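Local atomic coordinates of oligopeptide-binding protein AppA (Bacillus subtilis, PDB entry 1XOC), a protein that binds oligopeptides outside the cell membrane and delivers them to an ABC transporter serving peptide uptake, sporulation and genetic competence. Residues F253-I258 with M495-E500. Residues are numbered along the deposited sequence; the frame is centred on the assembly and turned at random.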
# COMPACT_ATOMS: atom_id res chain seq x y z
N PHE A 253 -20.91 -16.26 13.21
CA PHE A 253 -19.87 -16.99 13.94
C PHE A 253 -19.88 -16.58 15.40
O PHE A 253 -20.18 -15.44 15.74
CB PHE A 253 -18.47 -16.70 13.40
CG PHE A 253 -18.20 -17.21 12.01
CD1 PHE A 253 -19.05 -18.10 11.38
CD2 PHE A 253 -17.06 -16.80 11.34
CE1 PHE A 253 -18.78 -18.57 10.09
CE2 PHE A 253 -16.77 -17.26 10.06
CZ PHE A 253 -17.63 -18.13 9.43
N ASN A 254 -19.47 -17.51 16.25
CA ASN A 254 -19.52 -17.26 17.68
C ASN A 254 -18.38 -16.36 18.12
O ASN A 254 -17.26 -16.46 17.61
CB ASN A 254 -19.49 -18.56 18.47
CG ASN A 254 -20.67 -19.47 18.16
OD1 ASN A 254 -20.48 -20.59 17.71
ND2 ASN A 254 -21.89 -18.98 18.38
N ASN A 255 -18.69 -15.51 19.09
CA ASN A 255 -17.71 -14.74 19.83
C ASN A 255 -17.07 -13.62 18.99
O ASN A 255 -15.97 -13.20 19.29
CB ASN A 255 -16.63 -15.66 20.43
CG ASN A 255 -17.20 -16.78 21.34
OD1 ASN A 255 -16.90 -17.97 21.16
ND2 ASN A 255 -18.03 -16.39 22.31
N LEU A 256 -17.77 -13.13 17.96
CA LEU A 256 -17.19 -12.12 17.03
C LEU A 256 -18.15 -11.00 16.69
O LEU A 256 -19.36 -11.17 16.73
CB LEU A 256 -16.71 -12.77 15.72
CG LEU A 256 -15.54 -13.78 15.82
CD1 LEU A 256 -15.41 -14.61 14.53
CD2 LEU A 256 -14.23 -13.11 16.15
N LYS A 257 -17.59 -9.84 16.35
CA LYS A 257 -18.31 -8.71 15.81
C LYS A 257 -17.54 -8.21 14.58
O LYS A 257 -16.36 -8.47 14.45
CB LYS A 257 -18.45 -7.60 16.84
CG LYS A 257 -17.16 -7.03 17.43
CD LYS A 257 -17.46 -6.04 18.59
CE LYS A 257 -16.21 -5.53 19.31
NZ LYS A 257 -16.45 -5.09 20.72
N ILE A 258 -18.23 -7.50 13.68
CA ILE A 258 -17.62 -7.06 12.42
C ILE A 258 -17.80 -5.58 12.28
O ILE A 258 -18.92 -5.11 12.37
CB ILE A 258 -18.24 -7.78 11.21
CG1 ILE A 258 -18.15 -9.30 11.39
CG2 ILE A 258 -17.55 -7.38 9.92
CD1 ILE A 258 -18.79 -10.07 10.28
N MET A 495 -13.61 -9.35 14.61
CA MET A 495 -12.78 -9.28 15.81
C MET A 495 -13.57 -9.86 16.99
O MET A 495 -14.78 -10.00 16.91
CB MET A 495 -12.39 -7.84 16.12
CG MET A 495 -13.57 -6.96 16.41
SD MET A 495 -13.11 -5.23 16.35
CE MET A 495 -13.00 -5.02 14.60
N PRO A 496 -12.88 -10.19 18.08
CA PRO A 496 -13.61 -10.73 19.22
C PRO A 496 -14.70 -9.78 19.73
O PRO A 496 -14.49 -8.57 19.75
CB PRO A 496 -12.51 -10.93 20.27
CG PRO A 496 -11.27 -11.08 19.49
CD PRO A 496 -11.45 -10.09 18.37
N GLU A 497 -15.85 -10.32 20.12
CA GLU A 497 -16.98 -9.44 20.50
C GLU A 497 -16.63 -8.61 21.74
O GLU A 497 -17.17 -7.52 21.93
CB GLU A 497 -18.29 -10.20 20.66
CG GLU A 497 -18.37 -11.16 21.82
CD GLU A 497 -19.69 -11.92 21.82
OE1 GLU A 497 -19.83 -12.87 22.63
OE2 GLU A 497 -20.60 -11.55 21.02
N ASN A 498 -15.70 -9.12 22.55
CA ASN A 498 -15.24 -8.42 23.76
C ASN A 498 -14.00 -7.57 23.56
O ASN A 498 -13.41 -7.10 24.53
CB ASN A 498 -15.04 -9.42 24.92
CG ASN A 498 -14.03 -10.50 24.60
OD1 ASN A 498 -13.93 -10.94 23.47
ND2 ASN A 498 -13.27 -10.94 25.61
N LEU A 499 -13.58 -7.33 22.31
CA LEU A 499 -12.44 -6.47 22.05
C LEU A 499 -12.85 -5.03 22.24
O LEU A 499 -13.79 -4.58 21.56
CB LEU A 499 -11.90 -6.66 20.62
CG LEU A 499 -10.55 -5.99 20.37
CD1 LEU A 499 -9.39 -6.80 20.96
CD2 LEU A 499 -10.34 -5.76 18.90
N GLU A 500 -12.15 -4.30 23.11
CA GLU A 500 -12.45 -2.91 23.44
C GLU A 500 -11.23 -2.08 23.07
O GLU A 500 -10.14 -2.61 22.86
CB GLU A 500 -12.75 -2.77 24.93
CG GLU A 500 -13.90 -3.63 25.41
CD GLU A 500 -15.24 -3.25 24.77
OE1 GLU A 500 -16.16 -4.12 24.74
OE2 GLU A 500 -15.38 -2.10 24.30
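Lys257 and Met495 face each other as an antiparallel hydrogen-bonded pair, closed by two backbone bonds: Lys257 N donates to Met495 O, and Met495 N to Lys257 O, each 2.9 Å long. Their side chains share one face of the sheet, where CG of Lys257 lies 3.7 Å from CG of Met495. Packing is also close beside this pair: CD2 of Leu256 sits 3.2 Å from Met495 O, a carbonyl that receives a CA-H···O contact from Leu256 as well, while the leucine side chain also touches Leu232 of helix 225-234.

From CG, held between its own backbone N and carbonyl carbon (chi1 58°), the lysine chain runs extended across the type I turn Pro496-Leu499. Lys257 NZ donates hydrogen bonds to two main-chain carbonyls, Glu497 O and Leu499 O, both at 2.8 Å; it stands well above the first carbonyl plane and is tilted 27° from the second. An alanine here would probably leave both carbonyls without this donor and the turn without this side-chain tie to strand 256-262.

The pairing joins the start of strand 256-262 to the end of the long strand 483-496 in the large mixed sheet of this family 5 solute-binding protein, and the turn then leads into strand 499-500, which pairs with strand 517-518.

Toward solvent the contact is looser. Glu497 N still bonds to Asn255 O, at 3.0 Å and from above the carbonyl plane, but the two side chains barely meet: Asn255 ND2 and Glu497 OE1 are 4.0 Å apart, with amide and carboxylate planes turned 78° from each other. Glu500 OE1, 4.1 Å from Lys257 NZ, is beyond salt-bridge distance, though its charge may still attract the ammonium group.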